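Local coordinates for SnoaL-like domain-containing protein (Xanthomonas campestris pv. campestris, PDB 3G8Z) that is of unknown function but adopts the cystatin-like fold of SnoaL-like proteins, a family that includes polyketide cyclases, and assembles as a dimer of two identical chains, at residues T31-G36 with F84-A89; H52-H57 with A137-E142; S95-A100 with R123-K128. All coordinates share one frame; numbering follows the deposited sequence.

Contact 1: residues T31-G36 with F84-A89; sequences TAIQTG and FAISRA
Gln34 and Ile86 supply the one hydrogen bond between helix 22-35 and strand 85-95 here: Gln34 NE2 donates to Ile86 O over 2.8 Å. The N-H points almost straight at the oxygen (169°), which lies close to the plane of the Gln34 amide. At the receiving end the fit is less regular, because the nitrogen sits above the plane of the Ile86 carbonyl and meets no lone pair head on. The glutamine gets there by stretching out: CG lies anti to its own carbonyl carbon (chi1 -71°), and the chain runs extended beyond CG to bring the amide across. Its CG also passes 3.5 Å from Ile86 O, so methylene and amide both come up to the same oxygen from the glutamine's side.

The apolar part sits beside this bond. Ile33 CG2 rests 3.9 Å from Ile86 CD1, and the other methyl tip, Ile33 CD1, lies 4.0 Å from the same atom, so the end of Ile86 is held by two methyls. Ile30 from the same helix and Leu103 from strand 98-109 add to the surroundings of Ile86, which is buried.

In cystatin-like folds a curved sheet wraps around a helix, and this is one place where the two meet. Helix and strand axes approach to 7.9 Å at 108°, so the helix end runs steeply across the edge strand. Immediately afterwards Gly36 closes the helix in a Schellman motif with positive phi. In the last turn Thr31 O takes Thr35 N and Thr35 OG1 from opposite faces of its carbonyl plane.

On the strand, Ser87 and Arg88 form a classic beta bulge opposite Glu104. Both point away from the helix: Ser87 OG bonds to Glu104, and Arg88 makes a salt bridge with Asp90.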
loop_
_atom_site.group_PDB
_atom_site.type_symbol
_atom_site.label_atom_id
_atom_site.label_comp_id
_atom_site.label_asym_id
_atom_site.label_seq_id
_atom_site.Cartn_x
_atom_site.Cartn_y
_atom_site.Cartn_z
ATOM N N THR A 31 -11.748 -7.134 -10.502
ATOM C CA THR A 31 -12.398 -7.673 -11.687
ATOM C C THR A 31 -13.634 -6.838 -12.064
ATOM O O THR A 31 -13.900 -6.576 -13.246
ATOM C CB THR A 31 -12.796 -9.113 -11.454
ATOM O OG1 THR A 31 -11.605 -9.883 -11.288
ATOM C CG2 THR A 31 -13.643 -9.664 -12.611
ATOM N N ALA A 32 -14.378 -6.402 -11.060
ATOM C CA ALA A 32 -15.618 -5.671 -11.318
ATOM C C ALA A 32 -15.325 -4.279 -11.889
ATOM O O ALA A 32 -15.985 -3.824 -12.837
ATOM C CB ALA A 32 -16.474 -5.606 -10.051
ATOM N N ILE A 33 -14.314 -3.620 -11.354
ATOM C CA ILE A 33 -13.840 -2.354 -11.949
ATOM C C ILE A 33 -13.425 -2.604 -13.394
ATOM O O ILE A 33 -13.869 -1.907 -14.309
ATOM C CB ILE A 33 -12.679 -1.763 -11.153
ATOM C CG1 ILE A 33 -13.188 -1.230 -9.816
ATOM C CG2 ILE A 33 -11.982 -0.635 -11.916
ATOM C CD1 ILE A 33 -12.090 -0.921 -8.900
ATOM N N GLN A 34 -12.629 -3.641 -13.617
ATOM C CA GLN A 34 -12.103 -3.893 -14.950
ATOM C C GLN A 34 -13.172 -4.227 -15.974
ATOM O O GLN A 34 -13.044 -3.869 -17.151
ATOM C CB GLN A 34 -11.058 -4.989 -14.915
ATOM C CG GLN A 34 -9.772 -4.538 -14.236
ATOM C CD GLN A 34 -8.707 -5.590 -14.290
ATOM O OE1 GLN A 34 -8.978 -6.767 -14.057
ATOM N NE2 GLN A 34 -7.471 -5.174 -14.577
ATOM N N THR A 35 -14.234 -4.898 -15.537
ATOM C CA THR A 35 -15.272 -5.315 -16.468
ATOM C C THR A 35 -16.495 -4.423 -16.409
ATOM O O THR A 35 -17.486 -4.706 -17.068
ATOM C CB THR A 35 -15.704 -6.763 -16.198
ATOM O OG1 THR A 35 -16.145 -6.858 -14.840
ATOM C CG2 THR A 35 -14.529 -7.726 -16.454
ATOM N N GLY A 36 -16.436 -3.360 -15.623
ATOM C CA GLY A 36 -17.560 -2.445 -15.465
ATOM C C GLY A 36 -18.802 -3.035 -14.828
ATOM O O GLY A 36 -19.919 -2.650 -15.161
ATOM N N PHE A 84 -10.772 5.686 -18.006
ATOM C CA PHE A 84 -9.972 5.377 -16.830
ATOM C C PHE A 84 -10.072 3.906 -16.500
ATOM O O PHE A 84 -11.169 3.362 -16.384
ATOM C CB PHE A 84 -10.355 6.196 -15.616
ATOM C CG PHE A 84 -9.526 5.868 -14.421
ATOM C CD1 PHE A 84 -8.262 6.404 -14.285
ATOM C CD2 PHE A 84 -9.976 4.979 -13.482
ATOM C CE1 PHE A 84 -7.471 6.087 -13.201
ATOM C CE2 PHE A 84 -9.169 4.655 -12.384
ATOM C CZ PHE A 84 -7.919 5.211 -12.268
ATOM N N ALA A 85 -8.918 3.258 -16.371
ATOM C CA ALA A 85 -8.876 1.815 -16.204
ATOM C C ALA A 85 -7.705 1.341 -15.359
ATOM O O ALA A 85 -6.623 1.934 -15.353
ATOM C CB ALA A 85 -8.831 1.146 -17.547
ATOM N N ILE A 86 -7.958 0.264 -14.628
ATOM C CA ILE A 86 -6.890 -0.524 -14.054
ATOM C C ILE A 86 -6.469 -1.470 -15.161
ATOM O O ILE A 86 -7.117 -2.498 -15.411
ATOM C CB ILE A 86 -7.352 -1.271 -12.799
ATOM C CG1 ILE A 86 -7.837 -0.264 -11.751
ATOM C CG2 ILE A 86 -6.216 -2.109 -12.245
ATOM C CD1 ILE A 86 -8.347 -0.884 -10.444
ATOM N N SER A 87 -5.407 -1.094 -15.863
ATOM C CA SER A 87 -4.993 -1.812 -17.057
ATOM C C SER A 87 -4.286 -3.108 -16.721
ATOM O O SER A 87 -4.251 -4.035 -17.546
ATOM C CB SER A 87 -4.110 -0.915 -17.945
ATOM O OG SER A 87 -3.179 -0.184 -17.178
ATOM N N ARG A 88 -3.753 -3.202 -15.508
ATOM C CA ARG A 88 -3.070 -4.403 -15.083
ATOM C C ARG A 88 -3.048 -4.452 -13.587
ATOM O O ARG A 88 -2.732 -3.461 -12.960
ATOM C CB ARG A 88 -1.616 -4.437 -15.593
ATOM C CG ARG A 88 -0.991 -5.854 -15.527
ATOM C CD ARG A 88 0.510 -5.858 -15.784
ATOM N NE ARG A 88 1.188 -5.013 -14.804
ATOM C CZ ARG A 88 1.762 -3.843 -15.092
ATOM N NH1 ARG A 88 1.745 -3.384 -16.332
ATOM N NH2 ARG A 88 2.344 -3.129 -14.133
ATOM N N ALA A 89 -3.392 -5.601 -13.022
ATOM C CA ALA A 89 -3.243 -5.828 -11.605
ATOM C C ALA A 89 -2.087 -6.794 -11.422
ATOM O O ALA A 89 -2.030 -7.830 -12.073
ATOM C CB ALA A 89 -4.513 -6.410 -10.993
#

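Contact 2: residues H52-H57 with A137-E142; sequences HQPGNH and ADQTQE
Gly55 and Gln139 mark the closest backbone approach, 6.1 Å between their CA atoms, where the loop after strand 49-53 of this cystatin-like fold passes the first turn of C-terminal helix 139-146. Gly55, with phi 101° and psi -158°, turns its bare CA to the Gln139 amide. Asp138, just before the helix, is its N-cap, and its OD1 accepts from Gln141 N.

Gln139 lies across the loop. Its chain bends at chi2 (61°), setting the amide against Gly55 and Pro54: NE2 is 3.4 Å from Gly55 CA, and OE1 touches Pro54 CG at 3.6 Å. The same amide meets the edge of the His57 ring, whose ND1 bonds to Phe59 N. Gln139 NE2 donates to Asp143 OD1 and also to Glu142 OE1, the latter at 3.1 Å through a bent bond.

Glu142 is buried but well supplied with partners: Ser136 OG adds to OE1, and Trp146 NE1 binds OE2. Gln53 OE1 is taken by Trp51. Gln53 NE2 stands 3.7 Å from Glu142 OE2, and one water joins them, accepting from Gln53 NE2 at 2.9 Å and donating to Glu142 OE2, where the modelled 2.5 Å is short enough to be taken with reserve.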
loop_
_atom_site.group_PDB
_atom_site.type_symbol
_atom_site.label_atom_id
_atom_site.label_comp_id
_atom_site.label_asym_id
_atom_site.label_seq_id
_atom_site.Cartn_x
_atom_site.Cartn_y
_atom_site.Cartn_z
ATOM N N HIS A 52 -10.503 7.448 0.282
ATOM C CA HIS A 52 -9.466 8.496 0.261
ATOM C C HIS A 52 -8.832 8.615 -1.132
ATOM O O HIS A 52 -8.105 7.722 -1.579
ATOM C CB HIS A 52 -8.347 8.222 1.271
ATOM C CG HIS A 52 -8.821 7.889 2.653
ATOM N ND1 HIS A 52 -9.202 8.852 3.559
ATOM C CD2 HIS A 52 -8.901 6.708 3.304
ATOM C CE1 HIS A 52 -9.538 8.273 4.701
ATOM N NE2 HIS A 52 -9.334 6.970 4.582
ATOM N N GLN A 53 -9.111 9.711 -1.815
ATOM C CA GLN A 53 -8.591 9.935 -3.146
ATOM C C GLN A 53 -7.513 11.003 -3.050
ATOM O O GLN A 53 -7.787 12.137 -2.624
ATOM C CB GLN A 53 -9.734 10.392 -4.054
ATOM C CG GLN A 53 -9.372 10.530 -5.534
ATOM C CD GLN A 53 -9.452 9.228 -6.324
ATOM O OE1 GLN A 53 -10.358 8.415 -6.127
ATOM N NE2 GLN A 53 -8.503 9.033 -7.226
ATOM N N PRO A 54 -6.282 10.656 -3.436
ATOM C CA PRO A 54 -5.153 11.544 -3.297
ATOM C C PRO A 54 -5.153 12.686 -4.295
ATOM O O PRO A 54 -5.943 12.709 -5.237
ATOM C CB PRO A 54 -3.967 10.621 -3.568
ATOM C CG PRO A 54 -4.488 9.625 -4.482
ATOM C CD PRO A 54 -5.896 9.383 -4.060
ATOM N N GLY A 55 -4.304 13.663 -4.041
ATOM C CA GLY A 55 -3.972 14.637 -5.047
ATOM C C GLY A 55 -4.676 15.961 -4.902
ATOM O O GLY A 55 -5.150 16.336 -3.834
ATOM N N ASN A 56 -4.752 16.664 -6.018
ATOM C CA ASN A 56 -5.221 18.011 -6.016
ATOM C C ASN A 56 -6.048 18.256 -7.245
ATOM O O ASN A 56 -5.707 19.095 -8.083
ATOM C CB ASN A 56 -4.011 18.930 -5.952
ATOM C CG ASN A 56 -3.553 19.162 -4.533
ATOM O OD1 ASN A 56 -4.092 20.029 -3.836
ATOM N ND2 ASN A 56 -2.582 18.370 -4.075
ATOM N N HIS A 57 -7.114 17.480 -7.374
ATOM C CA HIS A 57 -8.042 17.627 -8.491
ATOM C C HIS A 57 -9.451 17.544 -7.953
ATOM O O HIS A 57 -9.654 17.430 -6.747
ATOM C CB HIS A 57 -7.799 16.532 -9.531
ATOM C CG HIS A 57 -7.864 15.149 -8.966
ATOM N ND1 HIS A 57 -9.046 14.503 -8.712
ATOM C CD2 HIS A 57 -6.882 14.285 -8.611
ATOM C CE1 HIS A 57 -8.796 13.297 -8.228
ATOM N NE2 HIS A 57 -7.488 13.139 -8.165
ATOM N N ALA A 137 1.652 6.766 -8.764
ATOM C CA ALA A 137 3.084 6.992 -8.911
ATOM C C ALA A 137 3.397 8.375 -9.448
ATOM O O ALA A 137 4.488 8.877 -9.244
ATOM C CB ALA A 137 3.695 5.932 -9.840
ATOM N N ASP A 138 2.455 8.975 -10.154
ATOM C CA ASP A 138 2.657 10.289 -10.743
ATOM C C ASP A 138 1.398 11.116 -10.510
ATOM O O ASP A 138 0.484 11.165 -11.348
ATOM C CB ASP A 138 2.970 10.167 -12.230
ATOM C CG ASP A 138 3.287 11.499 -12.868
ATOM O OD1 ASP A 138 3.084 12.564 -12.226
ATOM O OD2 ASP A 138 3.723 11.469 -14.038
ATOM N N GLN A 139 1.355 11.767 -9.362
ATOM C CA GLN A 139 0.143 12.429 -8.949
ATOM C C GLN A 139 -0.070 13.712 -9.772
ATOM O O GLN A 139 -1.205 14.151 -9.951
ATOM C CB GLN A 139 0.206 12.745 -7.451
ATOM C CG GLN A 139 -1.103 13.213 -6.870
ATOM C CD GLN A 139 -2.162 12.164 -7.000
ATOM O OE1 GLN A 139 -1.973 11.030 -6.568
ATOM N NE2 GLN A 139 -3.277 12.514 -7.639
ATOM N N THR A 140 1.016 14.329 -10.238
ATOM C CA THR A 140 0.911 15.521 -11.102
ATOM C C THR A 140 0.153 15.185 -12.395
ATOM O O THR A 140 -0.715 15.937 -12.852
ATOM C CB THR A 140 2.320 16.086 -11.443
ATOM O OG1 THR A 140 2.918 16.595 -10.244
ATOM C CG2 THR A 140 2.237 17.246 -12.434
ATOM N N GLN A 141 0.488 14.044 -12.996
ATOM C CA GLN A 141 -0.180 13.602 -14.213
ATOM C C GLN A 141 -1.650 13.244 -13.925
ATOM O O GLN A 141 -2.534 13.644 -14.674
ATOM C CB GLN A 141 0.577 12.427 -14.835
ATOM C CG GLN A 141 -0.097 11.796 -16.025
ATOM C CD GLN A 141 0.594 10.513 -16.486
ATOM O OE1 GLN A 141 0.145 9.420 -16.169
ATOM N NE2 GLN A 141 1.684 10.650 -17.224
ATOM N N GLU A 142 -1.911 12.526 -12.833
ATOM C CA GLU A 142 -3.288 12.143 -12.492
ATOM C C GLU A 142 -4.150 13.363 -12.170
ATOM O O GLU A 142 -5.329 13.402 -12.527
ATOM C CB GLU A 142 -3.353 11.180 -11.311
ATOM C CG GLU A 142 -4.609 10.307 -11.392
ATOM C CD GLU A 142 -5.050 9.714 -10.068
ATOM O OE1 GLU A 142 -4.368 9.916 -9.016
ATOM O OE2 GLU A 142 -6.119 9.065 -10.089
HETATM O O HOH W 1 -7.067 7.136 -8.837
#

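Contact 3: residues S95-A100 with R123-K128; sequences SGDWVA and RIEDGK
Arg123 opens the segment by laying its aliphatic stem on Trp98. The two residues are an antiparallel non-hydrogen-bonded pair of the hairpin formed by strands 98-109 and 112-125, at its open end, and both side chains rise on the same face of the sheet. Arg123 CB stands 3.6 Å from the centroid of the six-membered Trp98 ring and only 2° off its normal, a CH-pi contact. With CG anti to the backbone N (chi1 -172°), the arginine chain carries on past the indole, and CD comes to 3.6 Å from Trp98 CZ2. The guanidinium does not stack: Trp98 CZ2 lies at its edge, with the two planes 58° apart. Arg123 NE pairs with Glu131 on strand 128-136. From the backbone, Arg123 CA makes a CA-H...O contact of 3.4 Å with Asp97 O.

That oxygen also accepts from the next residue's amide, Ile124 N, at 2.9 Å. Ile124 goes to the other face, where its CD1 meets Val99 CG2 at 4.0 Å. Thr22 of helix 22-35 touches both of these side chains, tying the pair to the helix held by the sheet. Asp97 CB lies 3.5 Å from Ile124 O.

Glu125 turns its OE2 back to Arg123 NH1, a 2.9 Å salt bridge in the guanidinium plane. A type I' turn from Glu125 to Lys128 then links strand 112-125 to strand 128-136, as the type II' turn from Ser95 to Trp98 links strand 85-95 to strand 98-109.

The arginine is held at both ends, its stem on an indole face and its head by the carboxylates of Glu125 and Glu131; this should limit rotation of the guanidinium, whose positive charge balances two acids.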
loop_
_atom_site.group_PDB
_atom_site.type_symbol
_atom_site.label_atom_id
_atom_site.label_comp_id
_atom_site.label_asym_id
_atom_site.label_seq_id
_atom_site.Cartn_x
_atom_site.Cartn_y
_atom_site.Cartn_z
ATOM N N SER A 95 -2.518 -7.785 4.853
ATOM C CA SER A 95 -1.889 -7.440 6.100
ATOM C C SER A 95 -2.963 -6.993 7.062
ATOM O O SER A 95 -3.592 -5.970 6.861
ATOM C CB SER A 95 -0.860 -6.345 5.874
ATOM O OG SER A 95 -0.020 -6.218 7.009
ATOM N N GLY A 96 -3.213 -7.784 8.086
ATOM C CA GLY A 96 -4.375 -7.535 8.941
ATOM C C GLY A 96 -5.647 -7.572 8.109
ATOM O O GLY A 96 -5.847 -8.505 7.342
ATOM N N ASP A 97 -6.493 -6.549 8.234
ATOM C CA ASP A 97 -7.730 -6.463 7.429
ATOM C C ASP A 97 -7.540 -5.676 6.133
ATOM O O ASP A 97 -8.505 -5.412 5.417
ATOM C CB ASP A 97 -8.871 -5.832 8.241
ATOM C CG ASP A 97 -9.230 -6.627 9.477
ATOM O OD1 ASP A 97 -8.984 -7.861 9.495
ATOM O OD2 ASP A 97 -9.781 -6.002 10.426
ATOM N N TRP A 98 -6.297 -5.299 5.830
ATOM C CA TRP A 98 -5.978 -4.574 4.604
ATOM C C TRP A 98 -5.469 -5.486 3.515
ATOM O O TRP A 98 -4.786 -6.468 3.775
ATOM C CB TRP A 98 -4.895 -3.528 4.865
ATOM C CG TRP A 98 -5.377 -2.411 5.733
ATOM C CD1 TRP A 98 -5.353 -2.355 7.093
ATOM C CD2 TRP A 98 -5.999 -1.207 5.289
ATOM N NE1 TRP A 98 -5.921 -1.167 7.526
ATOM C CE2 TRP A 98 -6.319 -0.447 6.436
ATOM C CE3 TRP A 98 -6.311 -0.690 4.032
ATOM C CZ2 TRP A 98 -6.932 0.800 6.356
ATOM C CZ3 TRP A 98 -6.916 0.552 3.952
ATOM C CH2 TRP A 98 -7.210 1.285 5.109
ATOM N N VAL A 99 -5.755 -5.101 2.281
ATOM C CA VAL A 99 -5.172 -5.729 1.132
ATOM C C VAL A 99 -4.555 -4.618 0.297
ATOM O O VAL A 99 -5.224 -3.634 0.007
ATOM C CB VAL A 99 -6.235 -6.478 0.323
ATOM C CG1 VAL A 99 -5.636 -6.952 -1.031
ATOM C CG2 VAL A 99 -6.803 -7.657 1.141
ATOM N N ALA A 100 -3.281 -4.754 -0.060
ATOM C CA ALA A 100 -2.668 -3.866 -1.057
ATOM C C ALA A 100 -2.654 -4.549 -2.395
ATOM O O ALA A 100 -2.288 -5.736 -2.515
ATOM C CB ALA A 100 -1.259 -3.454 -0.678
ATOM N N ARG A 123 -9.510 -1.859 2.961
ATOM C CA ARG A 123 -9.766 -2.454 4.257
ATOM C C ARG A 123 -11.074 -3.212 4.150
ATOM O O ARG A 123 -12.055 -2.668 3.694
ATOM C CB ARG A 123 -9.873 -1.407 5.359
ATOM C CG ARG A 123 -9.949 -2.052 6.731
ATOM C CD ARG A 123 -9.649 -1.089 7.884
ATOM N NE ARG A 123 -10.444 0.118 7.861
ATOM C CZ ARG A 123 -11.617 0.285 8.482
ATOM N NH1 ARG A 123 -12.186 -0.690 9.179
ATOM N NH2 ARG A 123 -12.242 1.447 8.398
ATOM N N ILE A 124 -11.060 -4.482 4.522
ATOM C CA ILE A 124 -12.193 -5.367 4.272
ATOM C C ILE A 124 -12.632 -5.966 5.581
ATOM O O ILE A 124 -11.815 -6.434 6.353
ATOM C CB ILE A 124 -11.816 -6.459 3.274
ATOM C CG1 ILE A 124 -11.569 -5.804 1.906
ATOM C CG2 ILE A 124 -12.880 -7.569 3.233
ATOM C CD1 ILE A 124 -10.639 -6.598 0.978
ATOM N N GLU A 125 -13.932 -5.909 5.825
ATOM C CA GLU A 125 -14.540 -6.369 7.068
ATOM C C GLU A 125 -15.862 -7.008 6.741
ATOM O O GLU A 125 -16.659 -6.418 6.034
ATOM C CB GLU A 125 -14.863 -5.191 7.981
ATOM C CG GLU A 125 -13.755 -4.687 8.862
ATOM C CD GLU A 125 -14.300 -3.754 9.954
ATOM O OE1 GLU A 125 -15.490 -3.899 10.326
ATOM O OE2 GLU A 125 -13.548 -2.874 10.432
ATOM N N ASP A 126 -16.115 -8.193 7.278
ATOM C CA ASP A 126 -17.421 -8.828 7.120
ATOM C C ASP A 126 -17.836 -8.860 5.655
ATOM O O ASP A 126 -18.996 -8.626 5.324
ATOM C CB ASP A 126 -18.467 -8.073 7.948
ATOM C CG ASP A 126 -18.180 -8.117 9.442
ATOM O OD1 ASP A 126 -17.542 -9.094 9.915
ATOM O OD2 ASP A 126 -18.596 -7.169 10.153
ATOM N N GLY A 127 -16.885 -9.145 4.775
ATOM C CA GLY A 127 -17.208 -9.438 3.385
ATOM C C GLY A 127 -17.342 -8.198 2.528
ATOM O O GLY A 127 -17.674 -8.288 1.352
ATOM N N LYS A 128 -17.067 -7.041 3.116
ATOM C CA LYS A 128 -17.240 -5.785 2.419
ATOM C C LYS A 128 -16.028 -4.867 2.543
ATOM O O LYS A 128 -15.302 -4.872 3.548
ATOM C CB LYS A 128 -18.497 -5.075 2.922
ATOM C CG LYS A 128 -19.780 -5.863 2.636
ATOM C CD LYS A 128 -20.941 -4.982 2.291
ATOM C CE LYS A 128 -22.217 -5.800 2.108
ATOM N NZ LYS A 128 -22.240 -6.528 0.810
#

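All three contacts reach the same mixed sheet. Contact 1 lies on its edge strand 85-95, contact 3 at the ends of strand 98-109, the neighbour of that edge strand, and strand 112-125, and contact 2 where the C-terminal helix meets the loop after strand 49-53. Their centres are about 18 Å (contacts 1 and 2), 19 Å (1 and 3) and 23 Å (2 and 3) apart, and no two touch. Contacts 2 and 3 both reach the second subunit: Pro54 packs on its Ser95, and Trp98 on its Arg133. Glycerol, probably from the crystallisation liquor, lies about 4 Å from the Ile33 side chain, and glycerol also lies about 4 Å from that of Pro54, possibly marking pockets.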